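Local coordinates for protein beta subunit of photoactivated adenylyl cyclase (PDB 5M2A) that senses blue light through a flavin-binding BLUF domain and probably makes cyclic AMP from ATP in its linked adenylyl cyclase domain, at residues A[131-134]-A[135-138]; A[181-184]-A[185-189]; A[219-222]-A[223-227]; A[294-297]-A[298-301]; A[336-339]-A[340-344]. All coordinates share one frame; numbering follows the deposited sequence.

Contact 1. Residues A[131-134]-A[135-138]; sequences PARV and IYLI
The first two turns of the short helix 132-139 form this contact, with Arg-133 touching Tyr-136 and Leu-137 one turn on. Pro-131 takes the N-cap position. The guanidinium of Arg-133 runs forward along the helix. Its chain leaves with CG anti to the backbone N (chi1 170°) and then bends at chi2, which lays the group over the next turn. Leu-137 CD2 sits over the centre of one guanidinium face, 3.8 Å from Arg-133 CZ. Tyr-136 approaches the same group obliquely. Tyr-136 CD2 is 3.7 Å from Arg-133 NH1, and the ring and guanidinium planes are only 13° apart. On another side of the helix, Val-134 and Ile-138 lie side by side and point the same way, with Val-134 CG1 4.0 Å from Ile-138 CD1. The backbone is regular. Tyr-136 N bonds to Ala-132 O at 2.9 Å, Leu-137 N to Arg-133 O at 3.0 Å and Ile-138 N to Val-134 O at 3.0 Å. The opening bond, from Ile-135 N to Pro-131 O, is weak. Pro-144 of a following loop packs on Val-134, Leu-137 and Ile-138. Tyr-129 of the second subunit packs on Val-134, and Leu-126 of that subunit on Ile-138. Arg-133 reaches over to Glu-197 on strand 197-202 and His-269 on strand 266-272.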
loop_
_atom_site.group_PDB
_atom_site.type_symbol
_atom_site.label_atom_id
_atom_site.label_comp_id
_atom_site.label_asym_id
_atom_site.label_seq_id
_atom_site.Cartn_x
_atom_site.Cartn_y
_atom_site.Cartn_z
ATOM N N PRO A 131 -3.144 -1.854 3.319
ATOM C CA PRO A 131 -2.777 -2.714 4.452
ATOM C C PRO A 131 -4.049 -3.210 5.119
ATOM O O PRO A 131 -5.059 -2.508 5.133
ATOM C CB PRO A 131 -1.974 -1.781 5.370
ATOM C CG PRO A 131 -1.598 -0.593 4.518
ATOM C CD PRO A 131 -2.681 -0.467 3.483
ATOM N N ALA A 132 -4.005 -4.430 5.663
ATOM C CA ALA A 132 -5.225 -5.016 6.217
ATOM C C ALA A 132 -5.799 -4.162 7.344
ATOM O O ALA A 132 -7.023 -4.098 7.533
ATOM C CB ALA A 132 -4.952 -6.436 6.704
ATOM N N ARG A 133 -4.927 -3.498 8.105
ATOM C CA ARG A 133 -5.378 -2.629 9.190
ATOM C C ARG A 133 -6.275 -1.506 8.675
ATOM O O ARG A 133 -7.264 -1.138 9.327
ATOM C CB ARG A 133 -4.150 -2.065 9.912
ATOM C CG ARG A 133 -4.427 -0.974 10.912
ATOM C CD ARG A 133 -5.262 -1.470 12.067
ATOM N NE ARG A 133 -5.347 -0.464 13.120
ATOM C CZ ARG A 133 -6.126 -0.564 14.187
ATOM N NH1 ARG A 133 -6.898 -1.632 14.351
ATOM N NH2 ARG A 133 -6.140 0.408 15.085
ATOM N N VAL A 134 -5.976 -0.975 7.494
ATOM C CA VAL A 134 -6.803 0.105 6.962
ATOM C C VAL A 134 -8.188 -0.411 6.583
ATOM O O VAL A 134 -9.207 0.244 6.843
ATOM C CB VAL A 134 -6.111 0.766 5.763
ATOM C CG1 VAL A 134 -7.088 1.700 5.118
ATOM C CG2 VAL A 134 -4.850 1.511 6.201
ATOM N N ILE A 135 -8.243 -1.581 5.944
ATOM C CA ILE A 135 -9.528 -2.175 5.584
ATOM C C ILE A 135 -10.345 -2.458 6.839
ATOM O O ILE A 135 -11.562 -2.230 6.877
ATOM C CB ILE A 135 -9.302 -3.447 4.745
ATOM C CG1 ILE A 135 -8.678 -3.088 3.394
ATOM C CG2 ILE A 135 -10.610 -4.228 4.571
ATOM C CD1 ILE A 135 -9.518 -2.139 2.553
ATOM N N TYR A 136 -9.685 -2.952 7.884
ATOM C CA TYR A 136 -10.363 -3.198 9.151
ATOM C C TYR A 136 -10.994 -1.922 9.698
ATOM O O TYR A 136 -12.176 -1.906 10.068
ATOM C CB TYR A 136 -9.368 -3.785 10.153
ATOM C CG TYR A 136 -9.956 -4.016 11.517
ATOM C CD1 TYR A 136 -10.662 -5.178 11.801
ATOM C CD2 TYR A 136 -9.813 -3.072 12.519
ATOM C CE1 TYR A 136 -11.210 -5.391 13.045
ATOM C CE2 TYR A 136 -10.355 -3.275 13.769
ATOM C CZ TYR A 136 -11.054 -4.435 14.027
ATOM O OH TYR A 136 -11.593 -4.636 15.275
ATOM N N LEU A 137 -10.218 -0.837 9.751
ATOM C CA LEU A 137 -10.735 0.421 10.290
ATOM C C LEU A 137 -11.939 0.910 9.499
ATOM O O LEU A 137 -12.934 1.362 10.079
ATOM C CB LEU A 137 -9.639 1.483 10.293
ATOM C CG LEU A 137 -8.542 1.255 11.328
ATOM C CD1 LEU A 137 -7.388 2.212 11.102
ATOM C CD2 LEU A 137 -9.098 1.399 12.750
ATOM N N ILE A 138 -11.865 0.831 8.172
ATOM C CA ILE A 138 -12.989 1.264 7.346
ATOM C C ILE A 138 -14.206 0.392 7.607
ATOM O O ILE A 138 -15.336 0.890 7.708
ATOM C CB ILE A 138 -12.590 1.251 5.861
ATOM C CG1 ILE A 138 -11.547 2.333 5.601
ATOM C CG2 ILE A 138 -13.815 1.472 4.970
ATOM C CD1 ILE A 138 -10.934 2.240 4.261
#

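Contact 2. Residues A[181-184]-A[185-189]; sequences NRYF and SICTR
Tyr-183 and Cys-187 meet one turn apart on helix 173-193 of the cyclase domain, in a Cys sulfur-aromatic contact. This is the tightly packed side. Cys-187 SG lies over one face of the Tyr-183 ring, 3.8 Å from the centroid and 21° off the ring normal. Cys-187 SG is shifted toward the rim, 3.6 Å from Tyr-183 CZ. Tyr-183 CG is anti to the backbone N (chi1 177°), which leans the ring along the helix toward Cys-187. Val-206 of strand 205-211 packs on both residues. Tyr-183 is buried, and its OH hydrogen-bonds to Thr-247 OG1 and Ser-159 OG. With an alanine in place of Tyr-183, the sulfur is likely to lose the ring face it lies on, and Thr-247 and Ser-159 their shared hydroxyl partner. The looser side carries Arg-182, which is exposed. Arg-182 CG only brushes Ile-186 CD1, at 4.1 Å, while Ile-186 itself turns into helix 215-235. Asn-181 faces the second subunit, where its OD1 accepts from Gly-262 N of that chain. The backbone keeps the regular helical pattern, as in the bond from Cys-187 N to Tyr-183 O. One carbonyl is gripped twice: Thr-188 N and Thr-188 OG1 both donate to Phe-184 O at 2.9 Å, from opposite faces of its plane.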
loop_
_atom_site.group_PDB
_atom_site.type_symbol
_atom_site.label_atom_id
_atom_site.label_comp_id
_atom_site.label_asym_id
_atom_site.label_seq_id
_atom_site.Cartn_x
_atom_site.Cartn_y
_atom_site.Cartn_z
ATOM N N ASN A 181 4.328 -14.113 -7.236
ATOM C CA ASN A 181 2.883 -14.008 -7.007
ATOM C C ASN A 181 2.337 -15.237 -6.288
ATOM O O ASN A 181 1.441 -15.124 -5.440
ATOM C CB ASN A 181 2.136 -13.813 -8.330
ATOM C CG ASN A 181 2.238 -12.396 -8.859
ATOM O OD1 ASN A 181 2.476 -11.460 -8.100
ATOM N ND2 ASN A 181 2.046 -12.234 -10.166
ATOM N N ARG A 182 2.831 -16.427 -6.639
ATOM C CA ARG A 182 2.336 -17.640 -5.998
ATOM C C ARG A 182 2.726 -17.659 -4.529
ATOM O O ARG A 182 1.913 -17.987 -3.657
ATOM C CB ARG A 182 2.884 -18.877 -6.712
ATOM C CG ARG A 182 2.307 -20.190 -6.187
ATOM C CD ARG A 182 0.788 -20.250 -6.363
ATOM N NE ARG A 182 0.252 -21.570 -6.014
ATOM C CZ ARG A 182 0.218 -22.598 -6.854
ATOM N NH1 ARG A 182 0.700 -22.461 -8.084
ATOM N NH2 ARG A 182 -0.287 -23.769 -6.468
ATOM N N TYR A 183 3.976 -17.297 -4.254
ATOM C CA TYR A 183 4.469 -17.182 -2.884
ATOM C C TYR A 183 3.652 -16.173 -2.088
ATOM O O TYR A 183 3.187 -16.462 -0.978
ATOM C CB TYR A 183 5.943 -16.784 -2.927
ATOM C CG TYR A 183 6.531 -16.577 -1.571
ATOM C CD1 TYR A 183 6.735 -17.659 -0.723
ATOM C CD2 TYR A 183 6.885 -15.314 -1.141
ATOM C CE1 TYR A 183 7.269 -17.477 0.532
ATOM C CE2 TYR A 183 7.436 -15.117 0.120
ATOM C CZ TYR A 183 7.615 -16.204 0.945
ATOM O OH TYR A 183 8.153 -16.022 2.185
ATOM N N PHE A 184 3.455 -14.974 -2.646
ATOM C CA PHE A 184 2.613 -13.985 -1.967
ATOM C C PHE A 184 1.191 -14.490 -1.748
ATOM O O PHE A 184 0.603 -14.257 -0.683
ATOM C CB PHE A 184 2.586 -12.686 -2.773
ATOM C CG PHE A 184 3.857 -11.898 -2.709
ATOM C CD1 PHE A 184 4.865 -12.212 -1.794
ATOM C CD2 PHE A 184 4.044 -10.812 -3.559
ATOM C CE1 PHE A 184 6.045 -11.453 -1.743
ATOM C CE2 PHE A 184 5.201 -10.060 -3.519
ATOM C CZ PHE A 184 6.216 -10.380 -2.606
ATOM N N SER A 185 0.593 -15.127 -2.767
ATOM C CA SER A 185 -0.770 -15.629 -2.624
ATOM C C SER A 185 -0.875 -16.611 -1.466
ATOM O O SER A 185 -1.822 -16.551 -0.672
ATOM C CB SER A 185 -1.221 -16.293 -3.929
ATOM O OG SER A 185 -2.570 -16.730 -3.845
ATOM N N ILE A 186 0.089 -17.519 -1.357
ATOM C CA ILE A 186 0.066 -18.521 -0.296
ATOM C C ILE A 186 0.232 -17.858 1.060
ATOM O O ILE A 186 -0.522 -18.128 1.996
ATOM C CB ILE A 186 1.172 -19.564 -0.537
ATOM C CG1 ILE A 186 0.810 -20.449 -1.727
ATOM C CG2 ILE A 186 1.413 -20.418 0.729
ATOM C CD1 ILE A 186 1.995 -21.269 -2.253
ATOM N N CYS A 187 1.229 -16.984 1.185
ATOM C CA CYS A 187 1.470 -16.335 2.470
ATOM C C CYS A 187 0.267 -15.522 2.903
ATOM O O CYS A 187 -0.193 -15.631 4.044
ATOM C CB CYS A 187 2.709 -15.455 2.398
ATOM S SG CYS A 187 4.275 -16.370 2.207
ATOM N N THR A 188 -0.267 -14.704 1.999
ATOM C CA THR A 188 -1.383 -13.836 2.365
ATOM C C THR A 188 -2.609 -14.640 2.790
ATOM O O THR A 188 -3.289 -14.298 3.773
ATOM C CB THR A 188 -1.724 -12.928 1.184
ATOM O OG1 THR A 188 -0.590 -12.129 0.877
ATOM C CG2 THR A 188 -2.897 -12.009 1.533
ATOM N N ARG A 189 -2.934 -15.696 2.042
ATOM C CA ARG A 189 -4.098 -16.502 2.391
ATOM C C ARG A 189 -3.971 -17.072 3.796
ATOM O O ARG A 189 -4.909 -17.001 4.599
ATOM C CB ARG A 189 -4.299 -17.625 1.365
ATOM C CG ARG A 189 -5.387 -18.612 1.758
ATOM C CD ARG A 189 -5.678 -19.631 0.662
ATOM N NE ARG A 189 -4.469 -20.082 -0.019
ATOM C CZ ARG A 189 -3.693 -21.077 0.406
ATOM N NH1 ARG A 189 -3.983 -21.732 1.534
ATOM N NH2 ARG A 189 -2.614 -21.413 -0.297
#

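Contact 3. Residues A[219-222]-A[223-227]; sequences IRTS and LDIIS
This is a local packing contact within one helix, where Ile-219 meets Leu-223 a turn later in helix 215-235. The helix lies against the sheet of the cyclase domain on one side and against helix 173-193 on another. Ile-219 and Leu-223 run side by side and point the same way, with Ile-219 CG2 3.9 Å from Leu-223 CD1 in the conformer described. Leu-223 CG is anti to its own carbonyl carbon (chi1 -59°). This turns the branch back along the helix, with Leu-223 CG 3.3 Å from Ile-219 O. Trp-307 of a loop touches both side chains. Thr-221 and Ile-225 repeat the same spacing on the side facing helix 173-193, but their side chains meet only loosely. Ile-190 of that helix packs on Ile-225, and Ile-191 packs on Thr-221. The whole belongs to the alpha+beta catalytic fold of the class III nucleotide cyclases, in which helices pack on a central sheet. Ser-222 faces that sheet, against Ile-249, Leu-251 and Leu-293. Ser-222 is buried, and its OG bonds back to Ala-218 O. Thr-221 OG1 bonds in the same way to Ala-217 O. Asp-224 folds beside the backbone, and its OD2 bonds outward to Tyr-194 OH. Main-chain bonds join the two turns: Leu-223 N to Ile-219 O at 2.9 Å, Asp-224 N to Arg-220 O at 2.8 Å and Ile-225 N to Thr-221 O at 2.9 Å. Ile-226 N reaches Ser-222 O at 3.1 Å, with an N-H...O angle of 173°.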
loop_
_atom_site.group_PDB
_atom_site.type_symbol
_atom_site.label_atom_id
_atom_site.label_comp_id
_atom_site.label_asym_id
_atom_site.label_seq_id
_atom_site.Cartn_x
_atom_site.Cartn_y
_atom_site.Cartn_z
ATOM N N ILE A 219 2.913 -19.030 14.926
ATOM C CA ILE A 219 3.750 -20.203 14.680
ATOM C C ILE A 219 3.081 -21.120 13.661
ATOM O O ILE A 219 3.716 -21.602 12.719
ATOM C CB ILE A 219 4.029 -20.943 16.000
ATOM C CG1 ILE A 219 4.721 -20.011 16.997
ATOM C CG2 ILE A 219 4.838 -22.221 15.751
ATOM C CD1 ILE A 219 6.085 -19.583 16.563
ATOM N N ARG A 220 1.783 -21.380 13.854
ATOM C CA ARG A 220 1.039 -22.243 12.930
ATOM C C ARG A 220 1.012 -21.661 11.521
ATOM O O ARG A 220 1.131 -22.397 10.530
ATOM C CB ARG A 220 -0.388 -22.450 13.452
ATOM C CG ARG A 220 -0.433 -23.231 14.729
ATOM C CD ARG A 220 -1.834 -23.308 15.333
ATOM N NE ARG A 220 -1.786 -24.165 16.515
ATOM C CZ ARG A 220 -2.497 -23.953 17.618
ATOM N NH1 ARG A 220 -3.304 -22.908 17.684
ATOM N NH2 ARG A 220 -2.398 -24.776 18.654
ATOM N N THR A 221 0.802 -20.351 11.411
ATOM C CA THR A 221 0.927 -19.684 10.123
ATOM C C THR A 221 2.249 -20.033 9.456
ATOM O O THR A 221 2.291 -20.447 8.290
ATOM C CB THR A 221 0.830 -18.175 10.325
ATOM O OG1 THR A 221 -0.511 -17.827 10.683
ATOM C CG2 THR A 221 1.223 -17.450 9.050
ATOM N N SER A 222 3.343 -19.844 10.189
ATOM C CA SER A 222 4.674 -20.074 9.635
ATOM C C SER A 222 4.847 -21.520 9.190
ATOM O O SER A 222 5.391 -21.794 8.112
ATOM C CB SER A 222 5.722 -19.699 10.686
ATOM O OG SER A 222 5.522 -18.354 11.100
ATOM N N LEU A 223 4.447 -22.471 10.038
ATOM C CA LEU A 223 4.587 -23.880 9.669
ATOM C C LEU A 223 3.689 -24.237 8.493
ATOM O O LEU A 223 4.074 -25.026 7.623
ATOM C CB LEU A 223 4.265 -24.768 10.870
ATOM C CG LEU A 223 5.162 -24.511 12.074
ATOM C CD1 LEU A 223 4.620 -25.256 13.299
ATOM C CD2 LEU A 223 6.590 -24.936 11.759
ATOM N N ASP A 224 2.486 -23.673 8.455
ATOM C CA ASP A 224 1.587 -23.950 7.340
ATOM C C ASP A 224 2.153 -23.424 6.031
ATOM O O ASP A 224 2.025 -24.078 4.984
ATOM C CB ASP A 224 0.202 -23.347 7.606
ATOM C CG ASP A 224 -0.628 -24.189 8.566
ATOM O OD1 ASP A 224 -0.090 -25.181 9.108
ATOM O OD2 ASP A 224 -1.817 -23.857 8.779
ATOM N N ILE A 225 2.775 -22.241 6.060
ATOM C CA ILE A 225 3.453 -21.717 4.873
ATOM C C ILE A 225 4.521 -22.691 4.403
ATOM O O ILE A 225 4.574 -23.080 3.226
ATOM C CB ILE A 225 4.083 -20.346 5.172
ATOM C CG1 ILE A 225 3.013 -19.309 5.473
ATOM C CG2 ILE A 225 4.951 -19.898 3.999
ATOM C CD1 ILE A 225 2.094 -19.107 4.364
ATOM N N ILE A 226 5.404 -23.067 5.326
ATOM C CA ILE A 226 6.469 -24.009 4.994
ATOM C C ILE A 226 5.884 -25.294 4.430
ATOM O O ILE A 226 6.369 -25.833 3.423
ATOM C CB ILE A 226 7.316 -24.275 6.248
ATOM C CG1 ILE A 226 8.061 -23.003 6.670
ATOM C CG2 ILE A 226 8.246 -25.491 6.058
ATOM C CD1 ILE A 226 8.568 -23.068 8.111
ATOM N N SER A 227 4.825 -25.794 5.064
ATOM C CA SER A 227 4.219 -27.050 4.640
ATOM C C SER A 227 3.634 -26.932 3.241
ATOM O O SER A 227 3.790 -27.835 2.414
ATOM C CB SER A 227 3.143 -27.474 5.642
ATOM O OG SER A 227 2.443 -28.618 5.171
#

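Contact 4. Residues A[294-297]-A[298-301]; sequences AFTA and GVKK
The ring of Phe-295 is the flat group here, and both of its neighbours across the contact approach it obliquely. Val-299 CG1 lies 3.9 Å from Phe-295 CD1, and the two side chains cross at about a right angle. Lys-300 CB is farther, 4.2 Å from Phe-295 CE1. Phe-295 CG stands between the backbone N and the carbonyl carbon (chi1 52°), which swings the ring toward the helix that follows. Val-299 CB also packs on Phe-295 CB at 3.9 Å, so contact runs from the base of the side chain into the ring. Beyond the two segments, Leu-251 touches both Phe-295 and Val-299, while Tyr-327 and Val-329 of strand 324-329 also pack on Phe-295. Loss of the Phe-295 ring, as with an alanine here, would probably leave a gap beside Val-299, Leu-251 and Tyr-327. The polar part of the contact starts at Thr-296, the N-cap. Thr-296 OG1 accepts a weak capping bond from Val-299 N, at 3.4 Å. The carbonyl of the same residue takes Lys-300 N, with Thr-296 O 3.2 Å away. Lys-301 N then bonds to Ala-297 O at 3.0 Å. Thr-296 also touches Val-278 and Leu-282 of helix 274-285. The strand leads into the short helix 297-301 at the Thr-296 N-cap. This is a strand-to-helix junction with a threonine N-cap, set at the end of a strand that runs parallel to strand 247-258 in the cyclase sheet.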
loop_
_atom_site.group_PDB
_atom_site.type_symbol
_atom_site.label_atom_id
_atom_site.label_comp_id
_atom_site.label_asym_id
_atom_site.label_seq_id
_atom_site.Cartn_x
_atom_site.Cartn_y
_atom_site.Cartn_z
ATOM N N ALA A 294 12.565 -18.767 12.897
ATOM C CA ALA A 294 13.298 -18.310 14.071
ATOM C C ALA A 294 12.536 -17.184 14.743
ATOM O O ALA A 294 11.987 -16.317 14.062
ATOM C CB ALA A 294 14.708 -17.826 13.709
ATOM N N PHE A 295 12.521 -17.172 16.078
ATOM C CA PHE A 295 11.764 -16.136 16.760
ATOM C C PHE A 295 12.380 -15.834 18.122
ATOM O O PHE A 295 13.287 -16.530 18.604
ATOM C CB PHE A 295 10.271 -16.510 16.864
ATOM C CG PHE A 295 10.016 -17.868 17.449
ATOM C CD1 PHE A 295 10.115 -18.076 18.817
ATOM C CD2 PHE A 295 9.649 -18.932 16.627
ATOM C CE1 PHE A 295 9.877 -19.330 19.367
ATOM C CE2 PHE A 295 9.415 -20.192 17.174
ATOM C CZ PHE A 295 9.527 -20.389 18.532
ATOM N N THR A 296 11.890 -14.755 18.723
ATOM C CA THR A 296 12.431 -14.253 19.979
ATOM C C THR A 296 11.785 -14.931 21.179
ATOM O O THR A 296 10.752 -15.593 21.073
ATOM C CB THR A 296 12.226 -12.743 20.091
ATOM O OG1 THR A 296 10.822 -12.456 20.051
ATOM C CG2 THR A 296 12.915 -12.021 18.944
ATOM N N ALA A 297 12.423 -14.745 22.342
ATOM C CA ALA A 297 11.839 -15.210 23.594
ATOM C C ALA A 297 10.452 -14.620 23.823
ATOM O O ALA A 297 9.574 -15.295 24.362
ATOM C CB ALA A 297 12.761 -14.870 24.764
ATOM N N GLY A 298 10.224 -13.380 23.389
ATOM C CA GLY A 298 8.918 -12.771 23.586
ATOM C C GLY A 298 7.823 -13.468 22.801
ATOM O O GLY A 298 6.682 -13.571 23.259
ATOM N N VAL A 299 8.148 -13.939 21.598
ATOM C CA VAL A 299 7.183 -14.726 20.835
ATOM C C VAL A 299 6.867 -16.008 21.580
ATOM O O VAL A 299 5.706 -16.415 21.688
ATOM C CB VAL A 299 7.723 -15.016 19.424
ATOM C CG1 VAL A 299 6.827 -16.047 18.725
ATOM C CG2 VAL A 299 7.796 -13.723 18.618
ATOM N N LYS A 300 7.908 -16.652 22.121
ATOM C CA LYS A 300 7.721 -17.887 22.874
ATOM C C LYS A 300 6.750 -17.682 24.028
ATOM O O LYS A 300 5.841 -18.494 24.236
ATOM C CB LYS A 300 9.078 -18.387 23.385
ATOM C CG LYS A 300 9.036 -19.669 24.214
ATOM C CD LYS A 300 10.444 -20.083 24.614
ATOM C CE LYS A 300 10.443 -21.330 25.497
ATOM N NZ LYS A 300 9.843 -21.087 26.835
ATOM N N LYS A 301 6.907 -16.583 24.772
ATOM C CA LYS A 301 6.031 -16.332 25.910
ATOM C C LYS A 301 4.590 -16.037 25.501
ATOM O O LYS A 301 3.695 -16.146 26.346
ATOM C CB LYS A 301 6.593 -15.181 26.756
ATOM C CG LYS A 301 7.976 -15.487 27.305
ATOM C CD LYS A 301 8.469 -14.436 28.286
ATOM C CE LYS A 301 9.645 -13.669 27.712
ATOM N NZ LYS A 301 10.401 -12.946 28.771
#

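Contact 5. Residues A[336-339]-A[340-344]; sequences YDTL and QITQL
Apolar packing comes first, between Tyr-336 and Ile-341. The side chains cross at about a right angle, and Ile-341 CG1 comes within 3.3 Å of Tyr-336 CD1, unusually tight, in an oblique approach to the ring. Tyr-336 CG lies between the backbone N and the carbonyl carbon (chi1 54°), which brings the ring round to meet the first turn of the helix. Tyr-246 meets the Tyr-336 ring edge-to-face and also touches Ile-341. A separate van der Waals contact sets an aliphatic branch against an amide end, with Leu-339 CG 3.4 Å from Gln-343 NE2 and the side chains crossing at a slant. Side-chain hydrogen bonds form a second group. Asp-337 OD2 accepts from Gln-340 N at 3.0 Å, using the lone pair turned away from its other oxygen. The carboxylate may also gain from the positive end of the helix dipole. In the conformer described, Thr-342 OG1 donates to Leu-339 O at 2.9 Å. The backbone bond from Gln-343 N to Leu-339 O, 3.1 Å, shares that oxygen. Both come from one face of the carbonyl plane. Backbone bonds form a third group, with Ile-341 N to Asp-337 O and Thr-342 N to Thr-338 O. A water accepts from Asp-337 N at 2.9 Å and reaches Gln-340 OE1 by a weak bond. Thr-338 OG1 has its partner just before the helix, in Lys-334 NZ. Loop residues Leu-162 and Ala-163 touch this turn from the cyclase body. The Asp-337 OD2 to Gln-340 N bond makes an aspartate N-cap at the start of the C-terminal helix 338-349.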
loop_
_atom_site.group_PDB
_atom_site.type_symbol
_atom_site.label_atom_id
_atom_site.label_comp_id
_atom_site.label_asym_id
_atom_site.label_seq_id
_atom_site.Cartn_x
_atom_site.Cartn_y
_atom_site.Cartn_z
ATOM N N TYR A 336 16.489 -30.763 4.903
ATOM C CA TYR A 336 17.549 -30.552 3.935
ATOM C C TYR A 336 18.663 -29.741 4.586
ATOM O O TYR A 336 18.490 -29.143 5.653
ATOM C CB TYR A 336 17.012 -29.816 2.700
ATOM C CG TYR A 336 16.305 -28.515 3.055
ATOM C CD1 TYR A 336 17.016 -27.330 3.180
ATOM C CD2 TYR A 336 14.937 -28.483 3.286
ATOM C CE1 TYR A 336 16.384 -26.150 3.515
ATOM C CE2 TYR A 336 14.292 -27.296 3.624
ATOM C CZ TYR A 336 15.029 -26.138 3.734
ATOM O OH TYR A 336 14.412 -24.957 4.063
ATOM N N ASP A 337 19.813 -29.713 3.923
ATOM C CA ASP A 337 20.903 -28.816 4.280
ATOM C C ASP A 337 20.801 -27.563 3.419
ATOM O O ASP A 337 20.747 -27.660 2.186
ATOM C CB ASP A 337 22.260 -29.489 4.084
ATOM C CG ASP A 337 23.412 -28.566 4.409
ATOM O OD1 ASP A 337 23.777 -28.472 5.600
ATOM O OD2 ASP A 337 23.947 -27.927 3.479
ATOM N N THR A 338 20.792 -26.391 4.066
ATOM C CA THR A 338 20.493 -25.154 3.346
ATOM C C THR A 338 21.536 -24.851 2.276
ATOM O O THR A 338 21.188 -24.475 1.151
ATOM C CB THR A 338 20.366 -23.985 4.321
ATOM O OG1 THR A 338 19.343 -24.281 5.278
ATOM C CG2 THR A 338 19.961 -22.712 3.583
ATOM N N LEU A 339 22.823 -25.007 2.600
ATOM C CA LEU A 339 23.852 -24.785 1.591
ATOM C C LEU A 339 23.675 -25.728 0.407
ATOM O O LEU A 339 23.798 -25.312 -0.749
ATOM C CB LEU A 339 25.242 -24.951 2.201
ATOM C CG LEU A 339 26.381 -24.579 1.255
ATOM C CD1 LEU A 339 26.290 -23.106 0.891
ATOM C CD2 LEU A 339 27.729 -24.902 1.885
ATOM N N GLN A 340 23.393 -27.003 0.668
ATOM C CA GLN A 340 23.203 -27.928 -0.444
ATOM C C GLN A 340 22.003 -27.532 -1.292
ATOM O O GLN A 340 22.009 -27.738 -2.509
ATOM C CB GLN A 340 23.047 -29.359 0.068
ATOM C CG GLN A 340 24.327 -29.951 0.622
ATOM C CD GLN A 340 24.215 -31.442 0.871
ATOM O OE1 GLN A 340 23.118 -31.975 1.048
ATOM N NE2 GLN A 340 25.354 -32.126 0.876
ATOM N N ILE A 341 20.983 -26.936 -0.679
ATOM C CA ILE A 341 19.794 -26.570 -1.437
ATOM C C ILE A 341 20.049 -25.348 -2.308
ATOM O O ILE A 341 19.616 -25.304 -3.466
ATOM C CB ILE A 341 18.605 -26.364 -0.481
ATOM C CG1 ILE A 341 18.156 -27.720 0.065
ATOM C CG2 ILE A 341 17.458 -25.673 -1.190
ATOM C CD1 ILE A 341 17.689 -28.692 -0.996
ATOM N N THR A 342 20.754 -24.336 -1.789
ATOM C CA THR A 342 21.071 -23.174 -2.614
ATOM C C THR A 342 21.975 -23.551 -3.782
ATOM O O THR A 342 21.875 -22.956 -4.859
ATOM C CB THR A 342 21.723 -22.078 -1.768
ATOM O OG1 THR A 342 22.937 -22.573 -1.193
ATOM C CG2 THR A 342 20.786 -21.633 -0.654
ATOM N N GLN A 343 22.855 -24.544 -3.585
ATOM C CA GLN A 343 23.682 -25.051 -4.681
ATOM C C GLN A 343 22.845 -25.819 -5.696
ATOM O O GLN A 343 23.099 -25.748 -6.907
ATOM C CB GLN A 343 24.778 -25.975 -4.144
ATOM C CG GLN A 343 25.789 -25.363 -3.198
ATOM C CD GLN A 343 26.726 -26.424 -2.630
ATOM O OE1 GLN A 343 26.757 -27.559 -3.110
ATOM N NE2 GLN A 343 27.484 -26.062 -1.601
ATOM N N LEU A 344 21.888 -26.614 -5.212
ATOM C CA LEU A 344 20.976 -27.329 -6.097
ATOM C C LEU A 344 20.140 -26.358 -6.922
ATOM O O LEU A 344 19.900 -26.585 -8.111
ATOM C CB LEU A 344 20.068 -28.242 -5.275
ATOM C CG LEU A 344 18.939 -28.936 -6.039
ATOM C CD1 LEU A 344 19.498 -30.111 -6.836
ATOM C CD2 LEU A 344 17.848 -29.386 -5.092
HETATM O O HOH W 1 19.820 -31.711 1.761
#

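In the fold
All five contacts are local, but their settings differ. Contact 2 is buried, contacts 1, 3 and 4 are partly buried, and contact 5 is a surface contact. Contacts 2 and 3 lie on neighbouring helices, and in the conformers described Ile-225 CD1 packs against Cys-187 CA. Contact 3 also reaches contact 4, where Ile-219 CD1 meets Phe-295 CE2. These three pack in series through the cyclase domain. Contacts 1 and 2 both touch the second subunit. Helix starts appear in contacts 1, 4 and 5, with side-chain caps from Thr-296 and Asp-337. Contacts 2 and 3 are mid-helix, and rely on sulfur-aromatic and aliphatic packing respectively.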